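Local structure of bradyzoite surface antigen BSR4 (Toxoplasma gondii, 2JKS) at residues A[198-202]-A[271-275]; A[220-226]-A[300-304]. The protein is a surface antigen of the bradyzoite stage of the parasite, belongs to the SAG1-related (SRS) superfamily, and probably acts in contacts with the host. One frame throughout, in Å; residues are numbered along the deposited sequence.

Interaction 1. Residues A[198-202]-A[271-275]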
ATOM      1  N   LEU A 198      -9.715  -3.568 -21.317  1.00 25.62           N
ATOM      2  CA  LEU A 198      -8.901  -3.951 -20.194  1.00 25.43           C
ATOM      3  C   LEU A 198      -8.091  -2.715 -19.788  1.00 24.93           C
ATOM      4  O   LEU A 198      -7.352  -2.199 -20.598  1.00 24.14           O
ATOM      5  CB  LEU A 198      -7.935  -5.038 -20.664  1.00 24.43           C
ATOM      6  CG  LEU A 198      -6.960  -5.513 -19.588  1.00 24.17           C
ATOM      7  CD1 LEU A 198      -7.637  -6.085 -18.319  1.00 27.35           C
ATOM      8  CD2 LEU A 198      -5.930  -6.528 -20.243  1.00 27.25           C
ATOM      9  N   THR A 199      -8.192  -2.299 -18.528  1.00 25.48           N
ATOM     10  CA  THR A 199      -7.356  -1.217 -18.003  1.00 26.95           C
ATOM     11  C   THR A 199      -6.468  -1.771 -16.928  1.00 26.09           C
ATOM     12  O   THR A 199      -6.955  -2.416 -15.991  1.00 27.91           O
ATOM     13  CB  THR A 199      -8.202  -0.094 -17.398  1.00 27.60           C
ATOM     14  OG1 THR A 199      -9.119   0.378 -18.394  1.00 26.29           O
ATOM     15  CG2 THR A 199      -7.301   1.082 -16.891  1.00 28.04           C
ATOM     16  N   ILE A 200      -5.186  -1.465 -17.043  1.00 25.78           N
ATOM     17  CA  ILE A 200      -4.218  -1.808 -16.029  1.00 26.44           C
ATOM     18  C   ILE A 200      -3.654  -0.555 -15.414  1.00 26.33           C
ATOM     19  O   ILE A 200      -3.083   0.281 -16.106  1.00 25.92           O
ATOM     20  CB  ILE A 200      -3.053  -2.620 -16.634  1.00 27.11           C
ATOM     21  CG1 ILE A 200      -3.567  -3.790 -17.514  1.00 26.55           C
ATOM     22  CG2 ILE A 200      -2.062  -3.101 -15.529  1.00 26.67           C
ATOM     23  CD1 ILE A 200      -4.306  -4.872 -16.791  1.00 25.90           C
ATOM     24  N   ASN A 201      -3.882  -0.410 -14.111  1.00 26.49           N
ATOM     25  CA  ASN A 201      -3.299   0.693 -13.352  1.00 26.22           C
ATOM     26  C   ASN A 201      -2.155   0.191 -12.472  1.00 26.00           C
ATOM     27  O   ASN A 201      -2.390  -0.552 -11.483  1.00 23.85           O
ATOM     28  CB  ASN A 201      -4.354   1.404 -12.526  1.00 26.82           C
ATOM     29  CG  ASN A 201      -5.445   2.042 -13.385  1.00 28.76           C
ATOM     30  OD1 ASN A 201      -5.171   2.626 -14.454  1.00 32.26           O
ATOM     31  ND2 ASN A 201      -6.686   1.893 -12.954  1.00 28.13           N
ATOM     32  N   CYS A 202      -0.911   0.549 -12.845  1.00 23.56           N
ATOM     33  CA  CYS A 202       0.225   0.159 -12.009  1.00 24.44           C
ATOM     34  C   CYS A 202       0.502   1.139 -10.836  1.00 25.00           C
ATOM     35  O   CYS A 202       1.149   0.758  -9.873  1.00 24.27           O
ATOM     36  CB  CYS A 202       1.536  -0.008 -12.812  1.00 24.33           C
ATOM     37  SG  CYS A 202       1.423  -1.197 -14.175  1.00 25.29           S
ATOM     38  N   PHE A 271      -3.726 -14.340 -22.716  1.00 25.35           N
ATOM     39  CA  PHE A 271      -2.476 -13.580 -22.729  1.00 25.80           C
ATOM     40  C   PHE A 271      -2.235 -13.066 -21.311  1.00 25.44           C
ATOM     41  O   PHE A 271      -3.159 -13.039 -20.490  1.00 25.06           O
ATOM     42  CB  PHE A 271      -2.448 -12.471 -23.798  1.00 23.56           C
ATOM     43  CG  PHE A 271      -3.399 -11.317 -23.533  1.00 25.99           C
ATOM     44  CD1 PHE A 271      -2.968 -10.189 -22.801  1.00 25.24           C
ATOM     45  CD2 PHE A 271      -4.728 -11.360 -23.987  1.00 23.87           C
ATOM     46  CE1 PHE A 271      -3.814  -9.125 -22.592  1.00 22.77           C
ATOM     47  CE2 PHE A 271      -5.580 -10.254 -23.781  1.00 23.45           C
ATOM     48  CZ  PHE A 271      -5.134  -9.154 -23.090  1.00 20.82           C
ATOM     49  N   LEU A 272      -0.985 -12.686 -21.033  1.00 23.41           N
ATOM     50  CA  LEU A 272      -0.638 -12.181 -19.721  1.00 24.67           C
ATOM     51  C   LEU A 272       0.062 -10.825 -19.854  1.00 24.43           C
ATOM     52  O   LEU A 272       0.927 -10.657 -20.657  1.00 23.77           O
ATOM     53  CB  LEU A 272       0.245 -13.219 -19.038  1.00 25.75           C
ATOM     54  CG  LEU A 272       0.747 -13.190 -17.620  1.00 29.35           C
ATOM     55  CD1 LEU A 272       1.094 -14.621 -17.301  1.00 27.70           C
ATOM     56  CD2 LEU A 272       1.976 -12.288 -17.444  1.00 29.14           C
ATOM     57  N   VAL A 273      -0.359  -9.861 -19.040  1.00 25.11           N
ATOM     58  CA  VAL A 273       0.388  -8.652 -18.814  1.00 25.53           C
ATOM     59  C   VAL A 273       0.318  -8.355 -17.302  1.00 26.21           C
ATOM     60  O   VAL A 273      -0.208  -9.144 -16.527  1.00 25.28           O
ATOM     61  CB  VAL A 273      -0.228  -7.450 -19.563  1.00 25.40           C
ATOM     62  CG1 VAL A 273      -0.098  -7.610 -21.063  1.00 27.74           C
ATOM     63  CG2 VAL A 273      -1.722  -7.317 -19.184  1.00 28.07           C
ATOM     64  N   GLY A 274       0.891  -7.231 -16.897  1.00 25.97           N
ATOM     65  CA  GLY A 274       0.792  -6.830 -15.514  1.00 25.14           C
ATOM     66  C   GLY A 274       1.690  -5.679 -15.159  1.00 25.55           C
ATOM     67  O   GLY A 274       2.019  -4.813 -16.011  1.00 23.83           O
ATOM     68  N   CYS A 275       2.051  -5.656 -13.873  1.00 25.64           N
ATOM     69  CA  CYS A 275       2.833  -4.574 -13.284  1.00 25.57           C
ATOM     70  C   CYS A 275       3.910  -5.167 -12.419  1.00 26.32           C
ATOM     71  O   CYS A 275       3.660  -6.049 -11.583  1.00 24.24           O
ATOM     72  CB  CYS A 275       1.930  -3.635 -12.455  1.00 24.36           C
ATOM     73  SG  CYS A 275       0.566  -2.856 -13.334  1.00 25.89           S
TER
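C202 and C275 form a disulfide that ties together the two sheets of the beta sandwich of the second SRS domain, and the strands leading to it pack their inner faces against each other. Strand 198-201 belongs to one sheet and strand 271-275 to the other; their axes approach to 7.6 Å at 31°, the chains running the same general way. C202 SG and C275 SG lie 2.0 Å apart with chi3 at -78°, a bridge of left-handed sense. Both cysteines carry SG anti to their own carbonyl carbon, beside the backbone N.

Next to the bridge I200 splits its branches: CG2 points at the sulfur, 3.4 Å from C275 SG, while CD1 reaches across the gap between the sheets to V273 CG2 at 4.3 Å. Farther from the bridge L198, its CG anti to the backbone N (chi1 178°), sends CD2 toward the ring of F271, meeting CZ obliquely at 4.0 Å; the two side chains come from opposite directions. V305 and M191 touch both L198 and F271, and the ring of F233 meets that of F271 edge-to-face.

No hydrogen bond joins the two segments. Strand 198-201 spends its backbone groups within its own sheet, on L257 and A255 along one edge and on N172 and V174 along the other, which leaves a covalent bridge continuing into a buried, aliphatic and aromatic interior to hold the layers together.

Interaction 2. Residues A[220-226]-A[300-304]; sequences ADSKDVN and SCTVL
T302 and V225 are joined by a hydrogen bond between strand 301-304 and the loop 220-226, which lies over the sheet to which the strand belongs. V225 N donates to T302 OG1 at 2.9 Å, and with an N-H...O angle of 177° the bond is almost straight. T302 holds its hydroxyl anti to its own carbonyl carbon (chi1 -61°), which turns OG1 toward the loop and brings CG2 near K223 O (3.7 Å). T302 OG1 thus serves as the acceptor for the V225 amide.

At the end nearer S300 the donor comes from the strand segment: S300 OG gives its proton to N226 OD1, arriving at 117° to the C=O and tilted slightly from the carbonyl plane; the modelled length of 2.5 Å is unusually short, and its exact value is doubtful. Between these two bonds V225 CG1 presses on S300 CB at 3.5 Å, a tight carbon contact. The loop is also braced from within. D224 OD1 takes the N-H of N226 at 2.9 Å from above the carboxylate plane, closing an Asx turn, while its OD2 pairs with R227 in a salt bridge. S222 OG hydrogen-bonds R227 O. K223 N bonds to A220 O, and K223 NZ makes weak bonds to that same oxygen and to Q270.

Towards L304 the contact becomes apolar. CD1 of L304 meets A220 CB at 3.7 Å, and CD2 lies against K223 CD at 3.8 Å, the lysine bending its aliphatic chain obliquely across the leucine.

The loop, which joins strands 216-218 and 230-232, lies over part of one face of the four-stranded sheet, against strands 301-307 and 269-277. Strand 301-307 runs there between 187-191 and 269-277, and L272 of the latter touches both V225 and T302.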
ATOM      1  N   ALA A 220       1.100 -16.880 -21.764  1.00 30.06           N
ATOM      2  CA  ALA A 220       0.303 -17.053 -20.562  1.00 30.58           C
ATOM      3  C   ALA A 220       0.730 -18.278 -19.744  1.00 30.26           C
ATOM      4  O   ALA A 220       0.443 -18.308 -18.566  1.00 28.45           O
ATOM      5  CB  ALA A 220      -1.196 -17.073 -20.894  1.00 30.70           C
ATOM      6  N   ASP A 221       1.457 -19.236 -20.360  1.00 31.68           N
ATOM      7  CA  ASP A 221       1.833 -20.533 -19.680  1.00 33.19           C
ATOM      8  C   ASP A 221       2.578 -20.344 -18.364  1.00 32.30           C
ATOM      9  O   ASP A 221       2.388 -21.098 -17.424  1.00 31.20           O
ATOM     10  CB  ASP A 221       2.728 -21.451 -20.551  1.00 34.86           C
ATOM     11  CG  ASP A 221       2.441 -21.358 -22.041  1.00 41.90           C
ATOM     12  OD1 ASP A 221       1.324 -20.935 -22.439  1.00 46.67           O
ATOM     13  OD2 ASP A 221       3.367 -21.734 -22.836  1.00 48.55           O
ATOM     14  N   SER A 222       3.417 -19.315 -18.282  1.00 31.00           N
ATOM     15  CA  SER A 222       4.168 -19.064 -17.038  1.00 30.34           C
ATOM     16  C   SER A 222       3.279 -18.692 -15.841  1.00 29.82           C
ATOM     17  O   SER A 222       3.675 -18.873 -14.711  1.00 27.33           O
ATOM     18  CB  SER A 222       5.200 -17.928 -17.248  1.00 30.53           C
ATOM     19  OG  SER A 222       4.532 -16.658 -17.159  1.00 29.19           O
ATOM     20  N   LYS A 223       2.078 -18.153 -16.109  1.00 29.80           N
ATOM     21  CA  LYS A 223       1.207 -17.587 -15.037  1.00 29.73           C
ATOM     22  C   LYS A 223       1.915 -16.613 -14.064  1.00 29.27           C
ATOM     23  O   LYS A 223       1.508 -16.415 -12.922  1.00 26.70           O
ATOM     24  CB  LYS A 223       0.408 -18.720 -14.307  1.00 32.11           C
ATOM     25  CG  LYS A 223      -0.271 -19.757 -15.221  1.00 32.48           C
ATOM     26  CD  LYS A 223      -1.235 -19.164 -16.225  1.00 39.40           C
ATOM     27  CE  LYS A 223      -2.195 -20.236 -16.900  1.00 39.39           C
ATOM     28  NZ  LYS A 223      -2.455 -19.890 -18.362  1.00 42.95           N
ATOM     29  N   ASP A 224       2.958 -15.932 -14.552  1.00 27.69           N
ATOM     30  CA  ASP A 224       3.748 -15.100 -13.673  1.00 28.29           C
ATOM     31  C   ASP A 224       4.358 -14.029 -14.537  1.00 27.64           C
ATOM     32  O   ASP A 224       5.204 -14.294 -15.404  1.00 26.68           O
ATOM     33  CB  ASP A 224       4.831 -15.960 -12.995  1.00 28.87           C
ATOM     34  CG  ASP A 224       5.701 -15.193 -12.056  1.00 31.60           C
ATOM     35  OD1 ASP A 224       5.544 -13.964 -11.833  1.00 32.36           O
ATOM     36  OD2 ASP A 224       6.564 -15.858 -11.486  1.00 35.70           O
ATOM     37  N   VAL A 225       3.945 -12.795 -14.303  1.00 26.98           N
ATOM     38  CA  VAL A 225       4.523 -11.682 -15.065  1.00 26.97           C
ATOM     39  C   VAL A 225       6.068 -11.543 -14.891  1.00 28.72           C
ATOM     40  O   VAL A 225       6.718 -10.906 -15.722  1.00 28.88           O
ATOM     41  CB  VAL A 225       3.788 -10.343 -14.708  1.00 27.03           C
ATOM     42  CG1 VAL A 225       4.211  -9.802 -13.343  1.00 24.45           C
ATOM     43  CG2 VAL A 225       3.967  -9.287 -15.801  1.00 25.59           C
ATOM     44  N   ASN A 226       6.614 -12.077 -13.801  1.00 29.59           N
ATOM     45  CA  ASN A 226       8.057 -12.057 -13.594  1.00 30.65           C
ATOM     46  C   ASN A 226       8.811 -13.016 -14.526  1.00 32.28           C
ATOM     47  O   ASN A 226      10.037 -12.851 -14.711  1.00 32.40           O
ATOM     48  CB  ASN A 226       8.431 -12.393 -12.151  1.00 30.47           C
ATOM     49  CG  ASN A 226       8.079 -11.324 -11.163  1.00 30.52           C
ATOM     50  OD1 ASN A 226       8.008 -10.128 -11.461  1.00 29.82           O
ATOM     51  ND2 ASN A 226       7.921 -11.760  -9.922  1.00 33.40           N
ATOM     52  N   SER A 300       5.006  -9.034  -7.648  1.00 28.25           N
ATOM     53  CA  SER A 300       4.480  -8.477  -8.906  1.00 26.61           C
ATOM     54  C   SER A 300       3.017  -8.848  -9.125  1.00 26.56           C
ATOM     55  O   SER A 300       2.516  -9.832  -8.593  1.00 25.43           O
ATOM     56  CB  SER A 300       5.275  -8.982 -10.118  1.00 28.10           C
ATOM     57  OG  SER A 300       6.627  -8.640  -9.942  1.00 24.67           O
ATOM     58  N   CYS A 301       2.369  -8.053  -9.955  1.00 25.90           N
ATOM     59  CA  CYS A 301       0.967  -8.196 -10.270  1.00 23.94           C
ATOM     60  C   CYS A 301       0.788  -8.832 -11.650  1.00 23.53           C
ATOM     61  O   CYS A 301       1.124  -8.218 -12.674  1.00 22.81           O
ATOM     62  CB  CYS A 301       0.353  -6.811 -10.228  1.00 22.46           C
ATOM     63  SG  CYS A 301      -1.416  -6.661 -10.615  1.00 25.29           S
ATOM     64  N   THR A 302       0.229 -10.056 -11.673  1.00 22.25           N
ATOM     65  CA  THR A 302       0.067 -10.765 -12.927  1.00 23.31           C
ATOM     66  C   THR A 302      -1.391 -10.715 -13.304  1.00 22.71           C
ATOM     67  O   THR A 302      -2.257 -11.074 -12.480  1.00 22.83           O
ATOM     68  CB  THR A 302       0.498 -12.269 -12.761  1.00 23.45           C
ATOM     69  OG1 THR A 302       1.879 -12.343 -12.380  1.00 23.11           O
ATOM     70  CG2 THR A 302       0.215 -13.088 -14.004  1.00 23.88           C
ATOM     71  N   VAL A 303      -1.670 -10.312 -14.548  1.00 22.48           N
ATOM     72  CA  VAL A 303      -3.031 -10.260 -14.993  1.00 22.10           C
ATOM     73  C   VAL A 303      -3.159 -11.302 -16.095  1.00 23.58           C
ATOM     74  O   VAL A 303      -2.578 -11.116 -17.178  1.00 23.30           O
ATOM     75  CB  VAL A 303      -3.439  -8.827 -15.483  1.00 22.33           C
ATOM     76  CG1 VAL A 303      -4.896  -8.829 -15.939  1.00 23.19           C
ATOM     77  CG2 VAL A 303      -3.139  -7.794 -14.340  1.00 23.28           C
ATOM     78  N   LEU A 304      -3.911 -12.370 -15.795  1.00 22.96           N
ATOM     79  CA  LEU A 304      -4.177 -13.446 -16.742  1.00 23.62           C
ATOM     80  C   LEU A 304      -5.481 -13.235 -17.435  1.00 22.51           C
ATOM     81  O   LEU A 304      -6.553 -13.365 -16.835  1.00 22.20           O
ATOM     82  CB  LEU A 304      -4.196 -14.791 -16.025  1.00 25.15           C
ATOM     83  CG  LEU A 304      -4.415 -15.987 -16.958  1.00 28.51           C
ATOM     84  CD1 LEU A 304      -3.289 -16.115 -17.987  1.00 31.23           C
ATOM     85  CD2 LEU A 304      -4.479 -17.233 -16.053  1.00 30.00           C
TER

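How the interactions relate
From the N terminus the order is 198-202, 220-226, 271-275, 300-304, so the two contacts cross: interaction 1 closes a loop of 68 residues that contains 220-226, and interaction 2 closes one of 73 that contains 271-275. They meet in strands 269-277 and 301-307, sheet neighbours joined by probable backbone hydrogen bonds from V303 N to V273 O (2.7 Å) and from C301 N to C275 O (2.9 Å). One face of strand 269-277 packs on the other sheet in interaction 1; its opposite face lies against 220-226. Together they stack loop, sheet and second sheet.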